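Local coordinates for protein Lpg2148(MvcA) (Legionella pneumophila subsp. pneumophila str. Philadelphia 1, PDB 6K11) that is a Legionella effector that probably regulates the host ubiquitin-conjugating enzyme UBE2N by removing its ubiquitin with a deamidase-like activity, at residues F162-K165 with M166-F170; N219-K222 with E223-D226; G187-A190 with E191-L194; N142-P145 with E146-V149; K178-Q181 with L182-I186. All blocks are in the same frame, centred on the assembly; numbering follows the deposited sequence.

Contact 1 (F162-K165 with M166-F170)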
loop_
_atom_site.group_PDB
_atom_site.type_symbol
_atom_site.label_atom_id
_atom_site.label_comp_id
_atom_site.label_asym_id
_atom_site.label_seq_id
_atom_site.Cartn_x
_atom_site.Cartn_y
_atom_site.Cartn_z
ATOM N N PHE A 162 -13.491 -21.049 -2.625
ATOM C CA PHE A 162 -12.411 -20.119 -2.910
ATOM C C PHE A 162 -12.313 -19.208 -1.699
ATOM O O PHE A 162 -13.329 -18.660 -1.255
ATOM C CB PHE A 162 -12.668 -19.319 -4.200
ATOM C CG PHE A 162 -11.749 -18.138 -4.392
ATOM C CD1 PHE A 162 -10.365 -18.293 -4.327
ATOM C CD2 PHE A 162 -12.268 -16.882 -4.659
ATOM C CE1 PHE A 162 -9.509 -17.199 -4.509
ATOM C CE2 PHE A 162 -11.429 -15.777 -4.849
ATOM C CZ PHE A 162 -10.043 -15.934 -4.771
ATOM N N ILE A 163 -11.114 -19.115 -1.117
ATOM C CA ILE A 163 -10.818 -18.145 -0.066
ATOM C C ILE A 163 -10.050 -17.009 -0.715
ATOM O O ILE A 163 -8.970 -17.241 -1.272
ATOM C CB ILE A 163 -9.994 -18.764 1.073
ATOM C CG1 ILE A 163 -10.748 -19.903 1.737
ATOM C CG2 ILE A 163 -9.601 -17.674 2.094
ATOM C CD1 ILE A 163 -9.988 -20.541 2.883
ATOM N N ASP A 164 -10.591 -15.787 -0.660
ATOM C CA ASP A 164 -9.961 -14.697 -1.381
ATOM C C ASP A 164 -8.870 -14.027 -0.532
ATOM O O ASP A 164 -8.543 -14.466 0.575
ATOM C CB ASP A 164 -11.015 -13.704 -1.883
ATOM C CG ASP A 164 -11.551 -12.754 -0.804
ATOM O OD1 ASP A 164 -11.306 -12.933 0.417
ATOM O OD2 ASP A 164 -12.290 -11.825 -1.204
ATOM N N LYS A 165 -8.290 -12.957 -1.092
ATOM C CA LYS A 165 -7.174 -12.242 -0.465
ATOM C C LYS A 165 -7.508 -11.789 0.956
ATOM O O LYS A 165 -6.640 -11.805 1.836
ATOM C CB LYS A 165 -6.773 -11.040 -1.336
ATOM C CG LYS A 165 -7.755 -9.875 -1.280
ATOM C CD LYS A 165 -7.631 -8.899 -2.446
ATOM C CE LYS A 165 -8.962 -8.185 -2.663
ATOM N NZ LYS A 165 -8.842 -6.817 -3.210
ATOM N N MET A 166 -8.757 -11.398 1.205
ATOM C CA MET A 166 -9.178 -10.936 2.523
ATOM C C MET A 166 -9.622 -12.063 3.442
ATOM O O MET A 166 -9.925 -11.808 4.611
ATOM C CB MET A 166 -10.302 -9.915 2.376
ATOM C CG MET A 166 -9.981 -8.814 1.374
ATOM S SD MET A 166 -8.921 -7.526 2.071
ATOM C CE MET A 166 -7.255 -8.142 1.834
ATOM N N GLY A 167 -9.661 -13.298 2.952
ATOM C CA GLY A 167 -10.168 -14.401 3.741
ATOM C C GLY A 167 -11.656 -14.645 3.621
ATOM O O GLY A 167 -12.197 -15.440 4.393
ATOM N N ASN A 168 -12.336 -13.970 2.698
ATOM C CA ASN A 168 -13.740 -14.249 2.424
ATOM C C ASN A 168 -13.893 -15.637 1.816
ATOM O O ASN A 168 -13.153 -16.014 0.903
ATOM C CB ASN A 168 -14.311 -13.219 1.454
ATOM C CG ASN A 168 -14.306 -11.806 2.016
ATOM O OD1 ASN A 168 -14.759 -11.567 3.141
ATOM N ND2 ASN A 168 -13.812 -10.854 1.218
ATOM N N LEU A 169 -14.886 -16.386 2.293
ATOM C CA LEU A 169 -15.072 -17.780 1.898
ATOM C C LEU A 169 -16.219 -17.863 0.898
ATOM O O LEU A 169 -17.373 -17.585 1.242
ATOM C CB LEU A 169 -15.338 -18.638 3.132
ATOM C CG LEU A 169 -15.553 -20.137 2.977
ATOM C CD1 LEU A 169 -14.241 -20.820 2.651
ATOM C CD2 LEU A 169 -16.148 -20.700 4.263
ATOM N N PHE A 170 -15.909 -18.248 -0.339
ATOM C CA PHE A 170 -16.901 -18.324 -1.403
ATOM C C PHE A 170 -17.167 -19.785 -1.719
ATOM O O PHE A 170 -16.249 -20.508 -2.130
ATOM C CB PHE A 170 -16.436 -17.598 -2.665
ATOM C CG PHE A 170 -16.298 -16.106 -2.504
ATOM C CD1 PHE A 170 -15.107 -15.557 -2.055
ATOM C CD2 PHE A 170 -17.349 -15.254 -2.832
ATOM C CE1 PHE A 170 -14.970 -14.184 -1.912
ATOM C CE2 PHE A 170 -17.225 -13.870 -2.684
ATOM C CZ PHE A 170 -16.017 -13.341 -2.232
#

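Contact 2 (N219-K222 with E223-D226)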
loop_
_atom_site.group_PDB
_atom_site.type_symbol
_atom_site.label_atom_id
_atom_site.label_comp_id
_atom_site.label_asym_id
_atom_site.label_seq_id
_atom_site.Cartn_x
_atom_site.Cartn_y
_atom_site.Cartn_z
ATOM N N ASN A 219 -13.976 -20.059 -13.428
ATOM C CA ASN A 219 -13.976 -19.003 -14.444
ATOM C C ASN A 219 -15.383 -18.512 -14.754
ATOM O O ASN A 219 -15.575 -17.331 -15.089
ATOM C CB ASN A 219 -13.325 -19.490 -15.744
ATOM C CG ASN A 219 -11.842 -19.747 -15.605
ATOM O OD1 ASN A 219 -11.227 -19.355 -14.619
ATOM N ND2 ASN A 219 -11.254 -20.408 -16.604
ATOM N N GLU A 220 -16.374 -19.404 -14.662
ATOM C CA GLU A 220 -17.748 -19.054 -15.004
ATOM C C GLU A 220 -18.329 -17.993 -14.076
ATOM O O GLU A 220 -19.231 -17.252 -14.480
ATOM C CB GLU A 220 -18.634 -20.304 -14.952
ATOM C CG GLU A 220 -18.496 -21.235 -16.138
ATOM C CD GLU A 220 -19.602 -21.039 -17.168
ATOM O OE1 GLU A 220 -19.288 -20.609 -18.303
ATOM O OE2 GLU A 220 -20.780 -21.315 -16.839
ATOM N N GLN A 221 -17.866 -17.928 -12.824
ATOM C CA GLN A 221 -18.415 -17.005 -11.838
ATOM C C GLN A 221 -17.404 -15.952 -11.386
ATOM O O GLN A 221 -17.559 -15.382 -10.297
ATOM C CB GLN A 221 -18.933 -17.790 -10.634
ATOM C CG GLN A 221 -17.874 -18.661 -9.964
ATOM C CD GLN A 221 -18.491 -19.686 -9.032
ATOM O OE1 GLN A 221 -19.128 -19.337 -8.040
ATOM N NE2 GLN A 221 -18.306 -20.963 -9.351
ATOM N N LYS A 222 -16.393 -15.666 -12.212
ATOM C CA LYS A 222 -15.277 -14.803 -11.813
ATOM C C LYS A 222 -15.722 -13.400 -11.418
ATOM O O LYS A 222 -15.015 -12.726 -10.657
ATOM C CB LYS A 222 -14.259 -14.697 -12.964
ATOM C CG LYS A 222 -13.137 -15.729 -12.912
ATOM C CD LYS A 222 -11.985 -15.356 -13.871
ATOM C CE LYS A 222 -10.932 -16.460 -13.954
ATOM N NZ LYS A 222 -9.561 -16.088 -13.470
ATOM N N GLU A 223 -16.867 -12.940 -11.922
ATOM C CA GLU A 223 -17.335 -11.611 -11.567
ATOM C C GLU A 223 -17.829 -11.529 -10.130
ATOM O O GLU A 223 -18.143 -10.427 -9.670
ATOM C CB GLU A 223 -18.426 -11.159 -12.547
ATOM C CG GLU A 223 -19.777 -11.846 -12.380
ATOM C CD GLU A 223 -19.760 -13.374 -12.603
ATOM O OE1 GLU A 223 -20.749 -14.027 -12.183
ATOM O OE2 GLU A 223 -18.798 -13.916 -13.221
ATOM N N ARG A 224 -17.887 -12.646 -9.398
ATOM C CA ARG A 224 -18.162 -12.581 -7.964
ATOM C C ARG A 224 -16.968 -12.071 -7.162
ATOM O O ARG A 224 -17.137 -11.651 -6.012
ATOM C CB ARG A 224 -18.520 -13.956 -7.403
ATOM C CG ARG A 224 -19.800 -14.579 -7.915
ATOM C CD ARG A 224 -19.950 -15.986 -7.318
ATOM N NE ARG A 224 -20.268 -15.994 -5.888
ATOM C CZ ARG A 224 -20.175 -17.080 -5.124
ATOM N NH1 ARG A 224 -19.783 -18.224 -5.663
ATOM N NH2 ARG A 224 -20.480 -17.039 -3.834
ATOM N N PHE A 225 -15.769 -12.139 -7.719
ATOM C CA PHE A 225 -14.555 -11.948 -6.942
ATOM C C PHE A 225 -13.800 -10.717 -7.410
ATOM O O PHE A 225 -14.002 -10.218 -8.520
ATOM C CB PHE A 225 -13.631 -13.157 -7.059
ATOM C CG PHE A 225 -14.356 -14.466 -7.063
ATOM C CD1 PHE A 225 -15.142 -14.833 -5.985
ATOM C CD2 PHE A 225 -14.227 -15.337 -8.131
ATOM C CE1 PHE A 225 -15.795 -16.050 -5.975
ATOM C CE2 PHE A 225 -14.888 -16.546 -8.132
ATOM C CZ PHE A 225 -15.672 -16.902 -7.053
ATOM N N ASP A 226 -12.899 -10.257 -6.546
ATOM C CA ASP A 226 -11.986 -9.153 -6.844
ATOM C C ASP A 226 -10.580 -9.715 -6.682
ATOM O O ASP A 226 -10.157 -10.020 -5.563
ATOM C CB ASP A 226 -12.251 -7.957 -5.913
ATOM C CG ASP A 226 -11.363 -6.734 -6.222
ATOM O OD1 ASP A 226 -10.589 -6.743 -7.203
ATOM O OD2 ASP A 226 -11.460 -5.750 -5.460
#

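Contact 3 (G187-A190 with E191-L194)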
loop_
_atom_site.group_PDB
_atom_site.type_symbol
_atom_site.label_atom_id
_atom_site.label_comp_id
_atom_site.label_asym_id
_atom_site.label_seq_id
_atom_site.Cartn_x
_atom_site.Cartn_y
_atom_site.Cartn_z
ATOM N N GLY A 187 -5.752 -37.027 -7.444
ATOM C CA GLY A 187 -4.751 -37.767 -6.696
ATOM C C GLY A 187 -4.436 -37.227 -5.312
ATOM O O GLY A 187 -5.285 -36.596 -4.664
ATOM N N ASP A 188 -3.202 -37.457 -4.850
ATOM C CA ASP A 188 -2.818 -37.169 -3.472
ATOM C C ASP A 188 -1.670 -36.179 -3.357
ATOM O O ASP A 188 -1.067 -36.083 -2.284
ATOM C CB ASP A 188 -2.440 -38.459 -2.736
ATOM C CG ASP A 188 -3.453 -39.560 -2.934
ATOM O OD1 ASP A 188 -4.625 -39.362 -2.548
ATOM O OD2 ASP A 188 -3.073 -40.621 -3.476
ATOM N N SER A 189 -1.342 -35.448 -4.418
ATOM C CA SER A 189 -0.310 -34.429 -4.297
ATOM C C SER A 189 -0.777 -33.316 -3.358
ATOM O O SER A 189 -1.969 -33.175 -3.055
ATOM C CB SER A 189 0.056 -33.858 -5.668
ATOM O OG SER A 189 0.403 -34.899 -6.569
ATOM N N ALA A 190 0.191 -32.534 -2.874
ATOM C CA ALA A 190 -0.122 -31.510 -1.882
ATOM C C ALA A 190 -0.992 -30.408 -2.477
ATOM O O ALA A 190 -1.959 -29.963 -1.851
ATOM C CB ALA A 190 1.169 -30.921 -1.311
ATOM N N GLU A 191 -0.649 -29.950 -3.675
ATOM C CA GLU A 191 -1.367 -28.891 -4.362
ATOM C C GLU A 191 -1.349 -29.185 -5.852
ATOM O O GLU A 191 -0.503 -29.936 -6.344
ATOM C CB GLU A 191 -0.741 -27.518 -4.112
ATOM C CG GLU A 191 -0.472 -27.202 -2.656
ATOM C CD GLU A 191 -0.152 -25.736 -2.436
ATOM O OE1 GLU A 191 -0.723 -25.152 -1.490
ATOM O OE2 GLU A 191 0.663 -25.178 -3.212
ATOM N N TYR A 192 -2.278 -28.567 -6.570
ATOM C CA TYR A 192 -2.360 -28.706 -8.014
ATOM C C TYR A 192 -2.466 -27.333 -8.653
ATOM O O TYR A 192 -3.175 -26.454 -8.149
ATOM C CB TYR A 192 -3.553 -29.579 -8.417
ATOM C CG TYR A 192 -3.431 -31.008 -7.930
ATOM C CD1 TYR A 192 -3.810 -31.359 -6.638
ATOM C CD2 TYR A 192 -2.914 -32.004 -8.759
ATOM C CE1 TYR A 192 -3.691 -32.672 -6.181
ATOM C CE2 TYR A 192 -2.795 -33.318 -8.313
ATOM C CZ TYR A 192 -3.182 -33.639 -7.025
ATOM O OH TYR A 192 -3.060 -34.935 -6.582
ATOM N N SER A 193 -1.750 -27.153 -9.756
ATOM C CA SER A 193 -1.766 -25.875 -10.452
ATOM C C SER A 193 -3.082 -25.681 -11.195
ATOM O O SER A 193 -3.644 -26.627 -11.755
ATOM C CB SER A 193 -0.597 -25.791 -11.437
ATOM O OG SER A 193 -0.564 -24.520 -12.074
ATOM N N LEU A 194 -3.576 -24.444 -11.194
ATOM C CA LEU A 194 -4.745 -24.068 -11.973
ATOM C C LEU A 194 -4.373 -23.469 -13.323
ATOM O O LEU A 194 -5.268 -23.053 -14.070
ATOM C CB LEU A 194 -5.604 -23.059 -11.188
ATOM C CG LEU A 194 -6.058 -23.391 -9.766
ATOM C CD1 LEU A 194 -6.680 -22.151 -9.116
ATOM C CD2 LEU A 194 -7.063 -24.533 -9.775
#

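Contact 4 (N142-P145 with E146-V149)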
loop_
_atom_site.group_PDB
_atom_site.type_symbol
_atom_site.label_atom_id
_atom_site.label_comp_id
_atom_site.label_asym_id
_atom_site.label_seq_id
_atom_site.Cartn_x
_atom_site.Cartn_y
_atom_site.Cartn_z
ATOM N N ASN A 142 -9.601 -31.476 8.446
ATOM C CA ASN A 142 -8.401 -30.658 8.597
ATOM C C ASN A 142 -8.530 -29.271 7.978
ATOM O O ASN A 142 -7.511 -28.596 7.790
ATOM C CB ASN A 142 -7.198 -31.374 7.988
ATOM C CG ASN A 142 -7.038 -32.780 8.510
ATOM O OD1 ASN A 142 -6.862 -33.727 7.739
ATOM N ND2 ASN A 142 -7.112 -32.931 9.827
ATOM N N PHE A 143 -9.743 -28.825 7.654
ATOM C CA PHE A 143 -9.954 -27.544 6.989
ATOM C C PHE A 143 -10.565 -26.569 7.985
ATOM O O PHE A 143 -11.705 -26.753 8.426
ATOM C CB PHE A 143 -10.843 -27.686 5.755
ATOM C CG PHE A 143 -11.095 -26.383 5.042
ATOM C CD1 PHE A 143 -10.094 -25.784 4.290
ATOM C CD2 PHE A 143 -12.326 -25.750 5.139
ATOM C CE1 PHE A 143 -10.312 -24.580 3.637
ATOM C CE2 PHE A 143 -12.555 -24.542 4.489
ATOM C CZ PHE A 143 -11.549 -23.954 3.737
ATOM N N ASN A 144 -9.803 -25.544 8.334
ATOM C CA ASN A 144 -10.282 -24.438 9.160
ATOM C C ASN A 144 -10.233 -23.175 8.317
ATOM O O ASN A 144 -9.131 -22.665 8.035
ATOM C CB ASN A 144 -9.422 -24.289 10.414
ATOM C CG ASN A 144 -9.968 -23.261 11.382
ATOM O OD1 ASN A 144 -10.846 -22.465 11.045
ATOM N ND2 ASN A 144 -9.440 -23.270 12.598
ATOM N N PRO A 145 -11.379 -22.642 7.885
ATOM C CA PRO A 145 -11.355 -21.454 7.011
ATOM C C PRO A 145 -10.743 -20.229 7.662
ATOM O O PRO A 145 -10.329 -19.311 6.944
ATOM C CB PRO A 145 -12.836 -21.228 6.682
ATOM C CG PRO A 145 -13.590 -21.954 7.763
ATOM C CD PRO A 145 -12.745 -23.125 8.142
ATOM N N GLU A 146 -10.666 -20.185 8.991
ATOM C CA GLU A 146 -10.054 -19.060 9.685
ATOM C C GLU A 146 -8.532 -19.084 9.629
ATOM O O GLU A 146 -7.905 -18.029 9.779
ATOM C CB GLU A 146 -10.511 -19.042 11.144
ATOM C CG GLU A 146 -12.020 -19.118 11.318
ATOM C CD GLU A 146 -12.687 -17.765 11.176
ATOM O OE1 GLU A 146 -12.136 -16.767 11.694
ATOM O OE2 GLU A 146 -13.763 -17.694 10.541
ATOM N N THR A 147 -7.926 -20.256 9.415
ATOM C CA THR A 147 -6.475 -20.395 9.406
ATOM C C THR A 147 -5.895 -20.792 8.055
ATOM O O THR A 147 -4.690 -20.614 7.847
ATOM C CB THR A 147 -6.028 -21.432 10.451
ATOM O OG1 THR A 147 -6.720 -22.666 10.231
ATOM C CG2 THR A 147 -6.333 -20.939 11.861
ATOM N N ALA A 148 -6.707 -21.320 7.143
ATOM C CA ALA A 148 -6.194 -21.802 5.867
ATOM C C ALA A 148 -5.531 -20.672 5.088
ATOM O O ALA A 148 -5.885 -19.496 5.228
ATOM C CB ALA A 148 -7.329 -22.422 5.044
ATOM N N VAL A 149 -4.547 -21.034 4.261
ATOM C CA VAL A 149 -3.851 -20.029 3.465
ATOM C C VAL A 149 -4.822 -19.383 2.490
ATOM O O VAL A 149 -5.654 -20.053 1.864
ATOM C CB VAL A 149 -2.649 -20.643 2.727
ATOM C CG1 VAL A 149 -1.945 -19.584 1.863
ATOM C CG2 VAL A 149 -1.675 -21.250 3.721
#

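Contact 5 (K178-Q181 with L182-I186)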
loop_
_atom_site.group_PDB
_atom_site.type_symbol
_atom_site.label_atom_id
_atom_site.label_comp_id
_atom_site.label_asym_id
_atom_site.label_seq_id
_atom_site.Cartn_x
_atom_site.Cartn_y
_atom_site.Cartn_z
ATOM N N LYS A 178 -21.347 -34.038 -5.943
ATOM C CA LYS A 178 -20.400 -33.696 -7.003
ATOM C C LYS A 178 -19.004 -33.433 -6.446
ATOM O O LYS A 178 -18.001 -33.853 -7.041
ATOM C CB LYS A 178 -20.902 -32.469 -7.772
ATOM C CG LYS A 178 -19.899 -31.894 -8.761
ATOM C CD LYS A 178 -19.504 -32.912 -9.806
ATOM C CE LYS A 178 -18.903 -32.227 -11.027
ATOM N NZ LYS A 178 -18.579 -33.200 -12.111
ATOM N N CYS A 179 -18.920 -32.716 -5.320
ATOM C CA CYS A 179 -17.635 -32.501 -4.661
ATOM C C CYS A 179 -16.975 -33.825 -4.306
ATOM O O CYS A 179 -15.769 -34.005 -4.514
ATOM C CB CYS A 179 -17.823 -31.660 -3.406
ATOM S SG CYS A 179 -18.282 -29.975 -3.771
ATOM N N THR A 180 -17.754 -34.753 -3.737
ATOM C CA THR A 180 -17.227 -36.077 -3.421
ATOM C C THR A 180 -16.645 -36.741 -4.660
ATOM O O THR A 180 -15.573 -37.361 -4.607
ATOM C CB THR A 180 -18.327 -36.949 -2.810
ATOM O OG1 THR A 180 -18.743 -36.395 -1.555
ATOM C CG2 THR A 180 -17.816 -38.367 -2.568
ATOM N N GLN A 181 -17.325 -36.598 -5.795
ATOM C CA GLN A 181 -16.832 -37.195 -7.030
ATOM C C GLN A 181 -15.514 -36.562 -7.472
ATOM O O GLN A 181 -14.544 -37.266 -7.780
ATOM C CB GLN A 181 -17.904 -37.066 -8.108
ATOM C CG GLN A 181 -17.528 -37.680 -9.430
ATOM C CD GLN A 181 -16.810 -36.697 -10.306
ATOM O OE1 GLN A 181 -17.251 -35.560 -10.459
ATOM N NE2 GLN A 181 -15.687 -37.115 -10.881
ATOM N N LEU A 182 -15.466 -35.228 -7.533
ATOM C CA LEU A 182 -14.232 -34.542 -7.914
ATOM C C LEU A 182 -13.111 -34.849 -6.933
ATOM O O LEU A 182 -11.951 -35.012 -7.334
ATOM C CB LEU A 182 -14.465 -33.024 -7.967
ATOM C CG LEU A 182 -15.343 -32.442 -9.067
ATOM C CD1 LEU A 182 -15.707 -30.978 -8.747
ATOM C CD2 LEU A 182 -14.640 -32.544 -10.401
ATOM N N PHE A 183 -13.444 -34.925 -5.639
ATOM C CA PHE A 183 -12.446 -35.195 -4.608
ATOM C C PHE A 183 -11.752 -36.527 -4.863
ATOM O O PHE A 183 -10.516 -36.619 -4.838
ATOM C CB PHE A 183 -13.125 -35.175 -3.239
ATOM C CG PHE A 183 -12.204 -35.414 -2.069
ATOM C CD1 PHE A 183 -11.952 -36.701 -1.617
ATOM C CD2 PHE A 183 -11.631 -34.352 -1.390
ATOM C CE1 PHE A 183 -11.132 -36.925 -0.528
ATOM C CE2 PHE A 183 -10.811 -34.569 -0.297
ATOM C CZ PHE A 183 -10.564 -35.862 0.135
ATOM N N ASN A 184 -12.533 -37.566 -5.139
ATOM C CA ASN A 184 -11.978 -38.896 -5.364
ATOM C C ASN A 184 -11.424 -39.086 -6.775
ATOM O O ASN A 184 -10.774 -40.101 -7.035
ATOM C CB ASN A 184 -13.052 -39.942 -5.046
ATOM C CG ASN A 184 -13.354 -40.015 -3.564
ATOM O OD1 ASN A 184 -14.482 -39.777 -3.137
ATOM N ND2 ASN A 184 -12.333 -40.320 -2.762
ATOM N N ALA A 185 -11.646 -38.143 -7.690
ATOM C CA ALA A 185 -11.052 -38.216 -9.019
ATOM C C ALA A 185 -9.665 -37.589 -9.083
ATOM O O ALA A 185 -8.964 -37.749 -10.093
ATOM C CB ALA A 185 -11.957 -37.530 -10.050
ATOM N N ILE A 186 -9.252 -36.880 -8.037
ATOM C CA ILE A 186 -7.966 -36.204 -8.007
ATOM C C ILE A 186 -7.037 -36.983 -7.085
ATOM O O ILE A 186 -7.486 -37.577 -6.097
ATOM C CB ILE A 186 -8.151 -34.735 -7.578
ATOM C CG1 ILE A 186 -8.954 -34.015 -8.669
ATOM C CG2 ILE A 186 -6.808 -34.043 -7.340
ATOM C CD1 ILE A 186 -9.357 -32.586 -8.373
#

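Contact 1 (F162-K165 with M166-F170)
Asp164 OD1 takes two backbone N-H groups at the bend of a beta hairpin: Asn168 N at 2.7 Å, from above the carboxylate plane, and, more weakly, Met166 N. The hairpin pairs strand 160-163 with strand 169-171. Its connection is a type I beta turn from Asp164 to Gly167 followed by a G1 beta bulge: Asp164 N gives its hydrogen to Asn168 O, and Gly167 N returns one to Asp164 O at 2.9 Å. Gly167 has a positive phi, and this suits glycine because a side chain would press on the preceding carbonyl. Aspartate suits the start of the turn, since with chi1 at 78° its CG lies between the backbone N and the carbonyl carbon, which folds the carboxylate back over the loop. The other oxygen, OD2, receives Asn168 ND2 on its syn side at 3.0 Å in a straight bond (163°), although the carboxylate and amide planes stand 53° apart. Lys165 NZ hydrogen-bonds Trp228 O.

Behind the turn, Phe162 and Phe170 form a hydrogen-bonded antiparallel pair. Their side chains lie side by side, CD2 of Phe162 at 4.1 Å from CD1 of Phe170, and the ring of Phe225 meets both edge-to-face. Asp164 OD2 reaches the rim of the Phe170 ring at CE1, 3.6 Å away. On the opposite face of the sheet, the branched aliphatic chains of Ile163 and Leu169 close over their non-hydrogen-bonded pair, Ile163 CG1 lying 3.7 Å from Leu169 CD1.

Contact 2 (N219-K222 with E223-D226)
Gln221 OE1 receives a hydrogen bond from Arg224 NH1 at 2.7 Å, the donor arriving nearly in line with the side-chain carbonyl and OE1 lying in the guanidinium plane. The two side chains run side by side in the same direction, with amide and guanidinium only 24° from coplanar. Glutamine suits this place because it both accepts and donates: while OE1 holds the arginine, NE2 gives hydrogen bonds to Leu172 O and Ile217 O, fixing which way round the amide sits. Arg224 NH1 has a second acceptor in Asn171 O, so the pair is tied to the end of strand 169-171 and to Leu172 just after it.

The backbone beneath brings these groups together. Arg224 N binds Gln221 O at 2.9 Å and Phe225 N binds Lys222 O at 3.1 Å, both from above the carbonyl plane. The aliphatic part of Gln221 meets the Phe225 ring, CG lying 4.1 Å from CZ. One face of that ring carries Arg224 CB, offset toward the rim. Phenylalanine suits this place because its ring enters an aromatic cluster, edge-to-face with Phe162 and Phe170 and about 10° from the plane of Phe218.

Bonds from N of one residue to O of the third before it are those of a 3-10 turn, here in the connection from helix 206-220 to strand 228-238, within the sequence region of the MvcA insertion domain.

Contact 3 (G187-A190 with E191-L194)
From Gly187 to Tyr192 the backbone loops round after helix 176-185 and then straightens into strand 192-193, bringing the start of the loop to the tyrosine hydroxyl. Ser189 N donates to Tyr192 OH at 2.8 Å, with an N-H...O angle of 147°. The ring reaches this position because CG stands anti to the carbonyl carbon (chi1 -64°), which lays the side chain back along the loop rather than along the strand. The hydroxyl end is closely packed: Gly187 C lies 3.0 Å from Tyr192 OH, near the plane of the ring and at its edge. Glycine suits that place, for a CB there would sit very close to the hydroxyl. Serine, too, is small enough to lie against the ring end, its CB 3.5 Å from Tyr192 CZ and approaching obliquely.

A tyrosine near the start of a strand that pairs antiparallel with 134-137, whose hydroxyl ties down the backbone N-H three residues earlier, recalls the tyrosine corner. The strand is an outermost one of its sheet, and Tyr192 makes its backbone hydrogen bonds there with Leu135. The aromatic ring also touches Glu207 and Ile211 of helix 206-220, so a side chain with an apolar body and a polar end is well matched to a place between helix and loop.

Just before Tyr192, Glu191 brings its CG methylene to 3.2 Å from Ala190 O. The rest of its chain is extended and carries OE1 to a salt bridge with Lys152 NZ.

Contact 4 (N142-P145 with E146-V149)
Hydrogen bonds centre on Asn144, whose backbone O accepts three donors. Ala148 N approaches at 2.9 Å, with a C=O...N angle of 174°. Thr147 N reaches the same oxygen at 3.0 Å from above the carbonyl plane, and Thr147 OG1 adds a longer bond of 3.3 Å, tilted out of that plane. Threonine suits this place because its hydroxyl lies between the backbone N and the carbonyl carbon (chi1 54°), close enough to reach back across the turn. The asparagine side chain accepts a further bond: Glu146 N donates to Asn144 OD1 at 3.1 Å. With CG anti to the backbone N (chi1 -173°), OD1 is carried to the N-H two residues on, which meets it from above the amide carbonyl plane.

This last bond makes an Asx turn, and since Pro145 follows directly it is an Asx-Pro turn. It is combined with a beta turn from Asn144 to Thr147 in the loop between strands 134-137 and 152-155. Proline suits the second position of the turn, where its fixed phi fits and no N-H is required.

Van der Waals contacts fill in the bend. The Asn144 and Thr147 side chains cross at about a right angle, Asn144 CB being 3.2 Å from Thr147 OG1. The methylenes of Glu146 lie beside Asn144 OD1, with CB 3.4 Å away.

The apolar contact joins Phe143 to Ala148, CE1 of the ring lying 3.9 Å from CB, a methyl small enough to fit beside it. Both side chains also touch Ile163 of strand 160-163, and the ring of Phe143 meets that of Tyr154.

Contact 5 (K178-Q181 with L182-I186)
Lys178 and Leu182, one helical turn apart, slant across each other, with Lys178 CE 4.1 Å from Leu182 CG. The lysine chain is bent at chi2 (60°), which carries its aliphatic part over the leucine. Lysine suits the place because its methylenes can cover an apolar neighbour while the ammonium makes its main polar contact, a salt bridge to Glu213 OE1 of helix 206-220, and Lys178 NZ also donates to Gln181 OE1 at 3.2 Å.

Gln181, bent at chi2, lays its amide alongside Leu182 and Ala185. Gln181 OE1 comes to 3.9 Å from Leu182 CG. Gln181 NE2 lies 3.8 Å from Ala185 CB, a methyl small enough for the amide to lie close by. On another side of the helix, Phe183 turns its ring away from the preceding turn, although its CB stays 3.2 Å from Cys179 O. The ring there makes a cation-pi contact with Lys137. Thr180 sends OG1 to Lys176 O, one turn back, and to Glu157 O.

The backbone beneath is alpha-helical. Leu182 N donates to Lys178 O at 2.9 Å, nearly straight at the hydrogen (172°), and Phe183 N to Cys179 O at 2.7 Å, whereas Ala185 N to Gln181 O is already weak and bent (126°), as the helical pattern gives way.

Gln181 and Asn184 are exposed, while Leu182 and Ile186 pack on Ile214 of helix 206-220 and Cys179 and Phe183 are also buried, as in an amphipathic alpha-helix, here the final turns of helix 176-185 in the region of the MvcA insertion domain.

Overall arrangement
All five contacts belong to the MvcA insertion domain region. Along the chain the order is contact 4, contact 1, contact 5, contact 3, contact 2. Contact 1, at a hairpin edge of the mixed sheet, touches contact 4, about 11 Å away centre to centre, where Ile163 packs on Phe143 and Ala148; it also touches contact 2, about 12 Å away, where the chain leaves for strand 228-238. Contacts 3 and 5, their centres about 13 Å apart, meet where Tyr192 packs on Ile186. Contacts 1 and 3 reach opposite outermost strands of that sheet, so the set spans its width and takes in helix 176-185, which packs on helix 206-220.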